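Local coordinates for porin (Rhodobacter blasticus, PDB 3PRN), which forms trimeric channels in the outer membrane that let small hydrophilic solutes, up to about 0.6 kDa, diffuse through passively, at residues 206-211 and 224-229; 128-133 and 147-152; 10-15 and 23-28. The protein carries 1 engineered substitution. All coordinates share one frame; numbering follows the deposited sequence.

All three contacts are antiparallel hairpins of one 16-stranded barrel, each using its own pair of strands, and none touches another: centres lie about 33 Å (contacts 1 and 2), 27 Å (1 and 3) and 35 Å (2 and 3) apart. Each is partly buried. Contact 1 alone has exposed residues, L210, L226 and V224, which lie on the surface, and it meets no other subunit. Contacts 2 and 3 belong to the trimer interface, where N131 of contact 2 packs on I27 of a neighbouring copy, a residue of contact 3. Their chemistry differs: a ring over a glycine in contact 1, a methyl over a ring and a detergent-covered tyrosine in contact 2, a serine-bound magnesium ion in contact 3.

Contact 1. Residues 206-211 and 224-229; sequences GTVGLN and VTLYGN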
loop_
_atom_site.group_PDB
_atom_site.type_symbol
_atom_site.label_atom_id
_atom_site.label_comp_id
_atom_site.label_asym_id
_atom_site.label_seq_id
_atom_site.Cartn_x
_atom_site.Cartn_y
_atom_site.Cartn_z
ATOM N N GLY A 206 20.018 -29.651 21.674
ATOM C CA GLY A 206 21.017 -29.282 20.691
ATOM C C GLY A 206 20.803 -29.879 19.322
ATOM O O GLY A 206 20.135 -30.892 19.138
ATOM N N THR A 207 21.439 -29.221 18.334
ATOM C CA THR A 207 21.408 -29.760 16.966
ATOM C C THR A 207 22.735 -29.474 16.287
ATOM O O THR A 207 23.370 -28.443 16.552
ATOM C CB THR A 207 20.135 -29.416 16.213
ATOM O OG1 THR A 207 20.402 -29.004 14.877
ATOM C CG2 THR A 207 19.256 -28.395 16.871
ATOM N N VAL A 208 23.247 -30.363 15.438
ATOM C CA VAL A 208 24.484 -30.153 14.723
ATOM C C VAL A 208 24.175 -30.542 13.274
ATOM O O VAL A 208 23.452 -31.527 13.060
ATOM C CB VAL A 208 25.677 -30.940 15.261
ATOM C CG1 VAL A 208 25.419 -32.444 15.194
ATOM C CG2 VAL A 208 26.943 -30.577 14.514
ATOM N N GLY A 209 24.667 -29.759 12.324
ATOM C CA GLY A 209 24.378 -30.079 10.944
ATOM C C GLY A 209 25.560 -29.697 10.036
ATOM O O GLY A 209 26.526 -29.028 10.380
ATOM N N LEU A 210 25.443 -30.179 8.828
ATOM C CA LEU A 210 26.402 -30.032 7.777
ATOM C C LEU A 210 25.667 -29.850 6.465
ATOM O O LEU A 210 24.953 -30.747 6.041
ATOM C CB LEU A 210 27.239 -31.333 7.731
ATOM C CG LEU A 210 28.391 -31.380 6.754
ATOM C CD1 LEU A 210 29.521 -30.478 7.238
ATOM C CD2 LEU A 210 28.917 -32.833 6.716
ATOM N N ASN A 211 25.926 -28.746 5.792
ATOM C CA ASN A 211 25.375 -28.474 4.486
ATOM C C ASN A 211 26.530 -28.369 3.480
ATOM O O ASN A 211 27.562 -27.744 3.807
ATOM C CB ASN A 211 24.656 -27.104 4.491
ATOM C CG ASN A 211 23.402 -27.130 5.346
ATOM O OD1 ASN A 211 22.777 -28.185 5.552
ATOM N ND2 ASN A 211 22.994 -25.969 5.879
ATOM N N VAL A 224 31.200 -25.837 2.099
ATOM C CA VAL A 224 30.703 -26.706 3.166
ATOM C C VAL A 224 30.493 -25.827 4.385
ATOM O O VAL A 224 31.306 -24.945 4.671
ATOM C CB VAL A 224 31.843 -27.720 3.458
ATOM C CG1 VAL A 224 31.638 -28.406 4.791
ATOM C CG2 VAL A 224 31.895 -28.725 2.308
ATOM N N THR A 225 29.377 -26.051 5.066
ATOM C CA THR A 225 29.059 -25.275 6.266
ATOM C C THR A 225 28.701 -26.295 7.360
ATOM O O THR A 225 27.874 -27.175 7.112
ATOM C CB THR A 225 27.798 -24.376 6.006
ATOM O OG1 THR A 225 28.199 -23.450 4.990
ATOM C CG2 THR A 225 27.376 -23.649 7.255
ATOM N N LEU A 226 29.360 -26.112 8.470
ATOM C CA LEU A 226 29.138 -26.902 9.671
ATOM C C LEU A 226 28.587 -25.958 10.734
ATOM O O LEU A 226 29.153 -24.903 11.033
ATOM C CB LEU A 226 30.462 -27.565 10.105
ATOM C CG LEU A 226 30.422 -28.113 11.536
ATOM C CD1 LEU A 226 29.575 -29.375 11.523
ATOM C CD2 LEU A 226 31.859 -28.385 12.007
ATOM N N TYR A 227 27.413 -26.334 11.291
ATOM C CA TYR A 227 26.835 -25.447 12.297
ATOM C C TYR A 227 26.197 -26.212 13.436
ATOM O O TYR A 227 25.931 -27.411 13.343
ATOM C CB TYR A 227 25.720 -24.553 11.656
ATOM C CG TYR A 227 24.500 -25.365 11.241
ATOM C CD1 TYR A 227 24.537 -26.034 10.025
ATOM C CD2 TYR A 227 23.369 -25.524 12.024
ATOM C CE1 TYR A 227 23.484 -26.792 9.556
ATOM C CE2 TYR A 227 22.298 -26.300 11.583
ATOM C CZ TYR A 227 22.360 -26.927 10.365
ATOM O OH TYR A 227 21.339 -27.748 9.879
ATOM N N GLY A 228 25.911 -25.473 14.497
ATOM C CA GLY A 228 25.257 -26.102 15.637
ATOM C C GLY A 228 24.556 -25.068 16.501
ATOM O O GLY A 228 24.868 -23.869 16.454
ATOM N N ASN A 229 23.621 -25.541 17.316
ATOM C CA ASN A 229 22.937 -24.612 18.213
ATOM C C ASN A 229 22.514 -25.403 19.470
ATOM O O ASN A 229 22.331 -26.626 19.404
ATOM C CB ASN A 229 21.748 -23.896 17.621
ATOM C CG ASN A 229 20.834 -24.867 16.895
ATOM O OD1 ASN A 229 20.853 -24.879 15.649
ATOM N ND2 ASN A 229 20.104 -25.684 17.640
HETATM O O HOH W 1 21.877 -29.287 7.918
#
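L210 and L226 meet on the apolar face of this hairpin as a non-hydrogen-bonded pair, CD1 of L210 lying 4.2 Å from CB of L226. CD1 of L210 also meets CG1 of V224 at 3.8 Å, in one of the two conformers of that valine. CD1 of L226 turns the other way, 3.3 Å from G209 O. On the reverse face the Y227 ring lies over G209, whose CA is 4.0 Å from the ring centroid and 27° off the normal, a CH-pi contact. A CB at G209 would fall about 2.5 Å from Y227 OH, too close to fit.

Farther out, water 1 gives a proton to N211 OD1 (2.8 Å) and accepts one from Y227 OH (2.6 Å), linking the two side chains, whose flat groups are 44° apart. N211 ND2 is bound to L94 O, so both ends of this amide have partners. Backbone bonds pair N211 with T225, G209 with Y227 and T207 with N229.

Strands 193-200 and 235-244 flank the hairpin in the barrel wall. The face of N211, T225 and Y227 is met by the long loop between strands 78-83 and 131-138, through L94, D97, S98 and G108, as expected of a porin constriction loop.

Contact 2. Residues 128-133 and 147-152; sequences DNYNGI and SYVDPD. With C8E ((hydroxyethyloxy)tri(ethyloxy)octane), chain E.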
loop_
_atom_site.group_PDB
_atom_site.type_symbol
_atom_site.label_atom_id
_atom_site.label_comp_id
_atom_site.label_asym_id
_atom_site.label_seq_id
_atom_site.Cartn_x
_atom_site.Cartn_y
_atom_site.Cartn_z
ATOM N N ASP A 128 9.164 -7.224 -14.500
ATOM C CA ASP A 128 7.801 -6.888 -14.936
ATOM C C ASP A 128 6.971 -8.022 -15.533
ATOM O O ASP A 128 5.758 -8.083 -15.341
ATOM C CB ASP A 128 7.819 -5.738 -15.982
ATOM C CG ASP A 128 8.250 -4.396 -15.419
ATOM O OD1 ASP A 128 8.669 -4.232 -14.234
ATOM O OD2 ASP A 128 8.210 -3.398 -16.173
ATOM N N ASN A 129 7.600 -8.963 -16.247
ATOM C CA ASN A 129 6.879 -10.085 -16.831
ATOM C C ASN A 129 7.358 -11.409 -16.257
ATOM O O ASN A 129 7.193 -12.464 -16.878
ATOM C CB ASN A 129 7.068 -10.046 -18.365
ATOM C CG ASN A 129 6.235 -8.889 -18.920
ATOM O OD1 ASN A 129 5.004 -8.967 -18.918
ATOM N ND2 ASN A 129 6.829 -7.798 -19.358
ATOM N N TYR A 130 7.953 -11.317 -15.062
ATOM C CA TYR A 130 8.447 -12.498 -14.378
ATOM C C TYR A 130 7.246 -13.292 -13.864
ATOM O O TYR A 130 6.314 -12.805 -13.234
ATOM C CB TYR A 130 9.372 -12.030 -13.281
ATOM C CG TYR A 130 9.838 -12.995 -12.232
ATOM C CD1 TYR A 130 8.990 -13.510 -11.263
ATOM C CD2 TYR A 130 11.182 -13.315 -12.164
ATOM C CE1 TYR A 130 9.457 -14.329 -10.251
ATOM C CE2 TYR A 130 11.670 -14.144 -11.169
ATOM C CZ TYR A 130 10.816 -14.625 -10.198
ATOM O OH TYR A 130 11.349 -15.410 -9.213
ATOM N N ASN A 131 7.223 -14.589 -14.142
ATOM C CA ASN A 131 6.133 -15.468 -13.724
ATOM C C ASN A 131 6.611 -16.883 -13.448
ATOM O O ASN A 131 7.351 -17.481 -14.245
ATOM C CB ASN A 131 5.029 -15.473 -14.800
ATOM C CG ASN A 131 3.767 -16.118 -14.266
ATOM O OD1 ASN A 131 3.042 -15.455 -13.525
ATOM N ND2 ASN A 131 3.518 -17.377 -14.611
ATOM N N GLY A 132 6.241 -17.415 -12.287
ATOM C CA GLY A 132 6.645 -18.760 -11.930
ATOM C C GLY A 132 5.432 -19.633 -11.653
ATOM O O GLY A 132 4.293 -19.144 -11.476
ATOM N N ILE A 133 5.683 -20.943 -11.630
ATOM C CA ILE A 133 4.688 -21.931 -11.221
ATOM C C ILE A 133 5.402 -22.809 -10.184
ATOM O O ILE A 133 6.586 -23.156 -10.384
ATOM C CB ILE A 133 4.190 -22.801 -12.368
ATOM C CG1 ILE A 133 3.821 -21.955 -13.580
ATOM C CG2 ILE A 133 3.049 -23.705 -11.933
ATOM C CD1 ILE A 133 3.579 -22.740 -14.865
ATOM N N SER A 147 9.857 -26.121 -8.844
ATOM C CA SER A 147 9.491 -24.737 -9.231
ATOM C C SER A 147 10.014 -24.497 -10.632
ATOM O O SER A 147 11.046 -25.081 -11.026
ATOM C CB SER A 147 10.003 -23.718 -8.234
ATOM O OG SER A 147 11.413 -23.863 -8.027
ATOM N N TYR A 148 9.277 -23.694 -11.373
ATOM C CA TYR A 148 9.667 -23.315 -12.739
ATOM C C TYR A 148 9.476 -21.809 -12.872
ATOM O O TYR A 148 8.357 -21.302 -12.573
ATOM C CB TYR A 148 8.771 -24.098 -13.717
ATOM C CG TYR A 148 8.808 -23.530 -15.116
ATOM C CD1 TYR A 148 9.848 -23.827 -15.994
ATOM C CD2 TYR A 148 7.795 -22.674 -15.518
ATOM C CE1 TYR A 148 9.855 -23.270 -17.282
ATOM C CE2 TYR A 148 7.777 -22.118 -16.792
ATOM C CZ TYR A 148 8.833 -22.419 -17.649
ATOM O OH TYR A 148 8.802 -21.840 -18.913
ATOM N N VAL A 149 10.525 -21.073 -13.188
ATOM C CA VAL A 149 10.380 -19.617 -13.259
ATOM C C VAL A 149 10.774 -19.131 -14.640
ATOM O O VAL A 149 11.859 -19.440 -15.154
ATOM C CB VAL A 149 11.274 -18.931 -12.202
ATOM C CG1 VAL A 149 11.153 -17.409 -12.325
ATOM C CG2 VAL A 149 10.955 -19.351 -10.784
ATOM N N ASP A 150 9.883 -18.403 -15.284
ATOM C CA ASP A 150 10.220 -17.788 -16.593
ATOM C C ASP A 150 10.373 -16.312 -16.289
ATOM O O ASP A 150 9.393 -15.650 -15.900
ATOM C CB ASP A 150 9.052 -18.087 -17.507
ATOM C CG ASP A 150 9.245 -17.533 -18.918
ATOM O OD1 ASP A 150 10.094 -16.674 -19.106
ATOM O OD2 ASP A 150 8.457 -17.942 -19.799
ATOM N N PRO A 151 11.538 -15.730 -16.441
ATOM C CA PRO A 151 11.748 -14.319 -16.125
ATOM C C PRO A 151 11.092 -13.353 -17.044
ATOM O O PRO A 151 10.955 -12.131 -16.750
ATOM C CB PRO A 151 13.251 -14.186 -16.106
ATOM C CG PRO A 151 13.809 -15.353 -16.855
ATOM C CD PRO A 151 12.768 -16.434 -16.873
ATOM N N ASP A 152 10.633 -13.786 -18.224
ATOM C CA ASP A 152 9.905 -12.876 -19.091
ATOM C C ASP A 152 8.946 -13.737 -19.909
ATOM O O ASP A 152 9.261 -14.152 -21.055
ATOM C CB ASP A 152 10.790 -12.035 -20.023
ATOM C CG ASP A 152 9.969 -10.983 -20.762
ATOM O OD1 ASP A 152 8.744 -11.096 -21.014
ATOM O OD2 ASP A 152 10.582 -9.971 -21.159
HETATM C C1 C8E E . 5.472 -26.877 -17.138
HETATM C C2 C8E E . 6.160 -25.887 -18.007
HETATM C C3 C8E E . 5.460 -24.597 -17.924
HETATM C C4 C8E E . 4.575 -24.579 -19.110
HETATM C C5 C8E E . 3.450 -23.729 -18.594
HETATM C C6 C8E E . 2.175 -24.281 -18.981
HETATM C C7 C8E E . 1.544 -24.550 -17.724
HETATM C C8 C8E E . 0.079 -24.382 -17.752
HETATM O O9 C8E E . -0.567 -24.042 -16.519
HETATM C C10 C8E E . -0.407 -24.917 -15.409
HETATM C C11 C8E E . -0.848 -24.305 -14.132
HETATM O O12 C8E E . -1.127 -22.911 -14.021
HETATM C C13 C8E E . -2.120 -22.148 -14.712
HETATM C C14 C8E E . -3.578 -22.142 -15.167
HETATM O O15 C8E E . -4.820 -22.292 -14.416
HETATM C C16 C8E E . -5.631 -23.255 -15.146
HETATM C C17 C8E E . -6.941 -22.710 -15.658
HETATM O O18 C8E E . -8.311 -22.884 -15.234
HETATM C C19 C8E E . -8.642 -23.906 -14.262
HETATM C C20 C8E E . -9.256 -25.316 -14.581
HETATM O O21 C8E E . -10.051 -25.487 -15.773
HETATM O O HOH W 2 10.366 -9.513 -16.889
#
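Y130 and V149 cross at a slant, with the methyl CG1 of V149 set over one face of the tyrosine ring. The evidence for a CH-pi contact is a CG1-to-centroid distance of 3.9 Å at 28° from the ring normal. V149 holds CG1 anti to its backbone N (chi1 178°), which carries this branch toward the ring. F115 meets the same tyrosine edge-to-face.

On the other face of the sheet, Y148 offers its ring to the detergent (hydroxyethyloxy)tri(ethyloxy)octane: C3 of the alkyl tail is 3.6 Å from Y148 CE2, and C2 sits over the ring centre. On this face N131 and I133 also pack on I27 of a neighbouring subunit.

Toward the loop end, N129 and D152 run side by side and point the same way, their amide and carboxylate planes only 11° apart. The nearest approach is D152 OD1 to N129 CB, 3.3 Å; that oxygen is hydrogen-bonded to T154 OG1. Water 2 joins the backbones here, accepting from N129 N (2.9 Å) and donating to P151 O (2.7 Å). D150 OD1 takes the N-H of D152 at 3.1 Å from above its carboxylate plane, forming an Asx turn.

Between the two segments, paired backbone bonds join N131 to D150 and I133 to Y148; G83 and E163 continue the sheet beyond G132 and V149. The chemistry thus changes along the hairpin: an apolar patch at Y148 that holds a detergent tail, consistent with a site at the lipid edge of the subunit interface, gives way to a polar end with its water bridge and Asx turn.

Contact 3. Residues 10-15 and 23-28; sequences FGLQYV and EDTIIS. With MG (magnesium ion), chain B.
D24 begins the pairing by accepting V15 N at its carbonyl O, 3.1 Å away. Its side chain runs beside that of Y14, with D24 CB 3.7 Å from Y14 CE1 and ring and carboxylate planes 86° apart; the carboxylate itself is bonded to R18 N through OD1. T25 follows, crossing Y14 at about a right angle and bringing OG1 to the ring edge, 3.2 Å from CD1 and near the ring plane. Y14 has CG anti to its backbone N (chi1 167°), which starts the ring toward these two neighbours. An alanine at Y14 would probably leave the T25 hydroxyl and D24 CB without their ring neighbour, opening a gap at this end of the hairpin.

I26 exchanges both backbone bonds with Q13, and their side chains lie alongside each other, I26 CD1 3.9 Å from Q13 OE1; OE1 itself is hydrogen-bonded to R18 NH2. I27, on the opposite face, presents CG1 to L12 CD2 at 3.9 Å. S28 closes the series: its backbone N reaches G11 O, while the return bond from G11 N is weak. S28 OG, anti to its own backbone N (chi1 172°), binds the magnesium ion at 2.0 Å; waters 3, 4 and 5 and D57 are its other ligands. E103 OE2 is hydrogen-bonded to both S28 OG and Q13 NE2, tying the metal ligand to the neighbouring strand.

Strand 279-288 borders the hairpin through backbone bonds of F10, L12 and Y14 with V285, V283 and A281, closing the barrel. N131 of a neighbouring subunit packs on I27, and Q153 of that subunit gives NE2 to I27 O.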
loop_
_atom_site.group_PDB
_atom_site.type_symbol
_atom_site.label_atom_id
_atom_site.label_comp_id
_atom_site.label_asym_id
_atom_site.label_seq_id
_atom_site.Cartn_x
_atom_site.Cartn_y
_atom_site.Cartn_z
ATOM N N PHE A 10 14.338 -4.078 14.887
ATOM C CA PHE A 10 15.265 -2.923 14.831
ATOM C C PHE A 10 16.469 -3.229 15.726
ATOM O O PHE A 10 16.315 -4.029 16.669
ATOM C CB PHE A 10 14.529 -1.630 15.226
ATOM C CG PHE A 10 13.989 -1.585 16.630
ATOM C CD1 PHE A 10 14.820 -1.290 17.689
ATOM C CD2 PHE A 10 12.652 -1.830 16.912
ATOM C CE1 PHE A 10 14.359 -1.261 19.002
ATOM C CE2 PHE A 10 12.190 -1.754 18.217
ATOM C CZ PHE A 10 13.022 -1.482 19.254
ATOM N N GLY A 11 17.614 -2.609 15.502
ATOM C CA GLY A 11 18.774 -2.896 16.345
ATOM C C GLY A 11 19.980 -2.180 15.687
ATOM O O GLY A 11 19.809 -1.273 14.860
ATOM N N LEU A 12 21.154 -2.631 16.072
ATOM C CA LEU A 12 22.403 -2.051 15.622
ATOM C C LEU A 12 23.092 -3.065 14.692
ATOM O O LEU A 12 23.088 -4.263 14.976
ATOM C CB LEU A 12 23.333 -1.791 16.831
ATOM C CG LEU A 12 22.802 -0.740 17.812
ATOM C CD1 LEU A 12 23.615 -0.798 19.111
ATOM C CD2 LEU A 12 22.861 0.649 17.203
ATOM N N GLN A 13 23.618 -2.528 13.611
ATOM C CA GLN A 13 24.310 -3.329 12.609
ATOM C C GLN A 13 25.691 -2.677 12.366
ATOM O O GLN A 13 25.763 -1.532 11.958
ATOM C CB GLN A 13 23.526 -3.333 11.308
ATOM C CG GLN A 13 24.141 -4.238 10.233
ATOM C CD GLN A 13 23.733 -3.748 8.851
ATOM O OE1 GLN A 13 24.350 -2.842 8.316
ATOM N NE2 GLN A 13 22.622 -4.247 8.269
ATOM N N TYR A 14 26.713 -3.485 12.649
ATOM C CA TYR A 14 28.104 -3.018 12.537
ATOM C C TYR A 14 28.828 -3.795 11.444
ATOM O O TYR A 14 28.777 -5.024 11.373
ATOM C CB TYR A 14 28.807 -3.177 13.884
ATOM C CG TYR A 14 30.320 -3.016 13.837
ATOM C CD1 TYR A 14 30.911 -1.769 13.910
ATOM C CD2 TYR A 14 31.134 -4.135 13.693
ATOM C CE1 TYR A 14 32.294 -1.626 13.880
ATOM C CE2 TYR A 14 32.518 -4.021 13.661
ATOM C CZ TYR A 14 33.088 -2.759 13.776
ATOM O OH TYR A 14 34.466 -2.646 13.716
ATOM N N VAL A 15 29.498 -3.021 10.596
ATOM C CA VAL A 15 30.286 -3.544 9.496
ATOM C C VAL A 15 31.675 -2.858 9.586
ATOM O O VAL A 15 31.715 -1.634 9.434
ATOM C CB VAL A 15 29.721 -3.226 8.114
ATOM C CG1 VAL A 15 30.767 -3.711 7.094
ATOM C CG2 VAL A 15 28.388 -3.933 7.922
ATOM N N GLU A 23 29.574 5.781 8.546
ATOM C CA GLU A 23 29.516 5.255 9.896
ATOM C C GLU A 23 29.593 3.727 9.815
ATOM O O GLU A 23 28.863 3.134 9.031
ATOM C CB GLU A 23 28.153 5.554 10.551
ATOM C CG GLU A 23 27.995 6.914 11.163
ATOM C CD GLU A 23 29.070 7.268 12.183
ATOM O OE1 GLU A 23 29.662 6.345 12.781
ATOM O OE2 GLU A 23 29.318 8.480 12.371
ATOM N N ASP A 24 30.374 3.069 10.629
ATOM C CA ASP A 24 30.433 1.628 10.594
ATOM C C ASP A 24 29.174 1.006 11.243
ATOM O O ASP A 24 28.768 -0.062 10.829
ATOM C CB ASP A 24 31.604 1.165 11.510
ATOM C CG ASP A 24 32.931 1.182 10.731
ATOM O OD1 ASP A 24 32.942 1.343 9.503
ATOM O OD2 ASP A 24 33.936 0.948 11.442
ATOM N N THR A 25 28.677 1.721 12.244
ATOM C CA THR A 25 27.499 1.223 12.951
ATOM C C THR A 25 26.247 2.005 12.582
ATOM O O THR A 25 26.251 3.260 12.638
ATOM C CB THR A 25 27.752 1.308 14.474
ATOM O OG1 THR A 25 28.753 0.346 14.875
ATOM C CG2 THR A 25 26.493 0.907 15.268
ATOM N N ILE A 26 25.196 1.336 12.100
ATOM C CA ILE A 26 23.952 2.073 11.846
ATOM C C ILE A 26 22.758 1.399 12.586
ATOM O O ILE A 26 22.906 0.290 13.076
ATOM C CB ILE A 26 23.577 2.130 10.354
ATOM C CG1 ILE A 26 23.328 0.720 9.830
ATOM C CG2 ILE A 26 24.617 2.906 9.570
ATOM C CD1 ILE A 26 22.786 0.677 8.424
ATOM N N ILE A 27 21.625 2.085 12.641
ATOM C CA ILE A 27 20.394 1.453 13.167
ATOM C C ILE A 27 19.663 0.831 12.003
ATOM O O ILE A 27 19.199 1.561 11.084
ATOM C CB ILE A 27 19.473 2.425 13.895
ATOM C CG1 ILE A 27 20.210 2.759 15.232
ATOM C CG2 ILE A 27 18.094 1.866 14.217
ATOM C CD1 ILE A 27 19.675 4.042 15.830
ATOM N N SER A 28 19.644 -0.485 11.933
ATOM C CA SER A 28 19.029 -1.173 10.810
ATOM C C SER A 28 17.666 -1.700 11.277
ATOM O O SER A 28 17.599 -2.380 12.305
ATOM C CB SER A 28 19.906 -2.337 10.340
ATOM O OG SER A 28 19.242 -3.120 9.373
HETATM MG MG MG B . 18.857 -2.620 7.420
HETATM O O HOH W 3 16.712 -3.878 7.174
HETATM O O HOH W 4 18.452 -2.350 4.975
HETATM O O HOH W 5 20.795 -1.524 6.844
#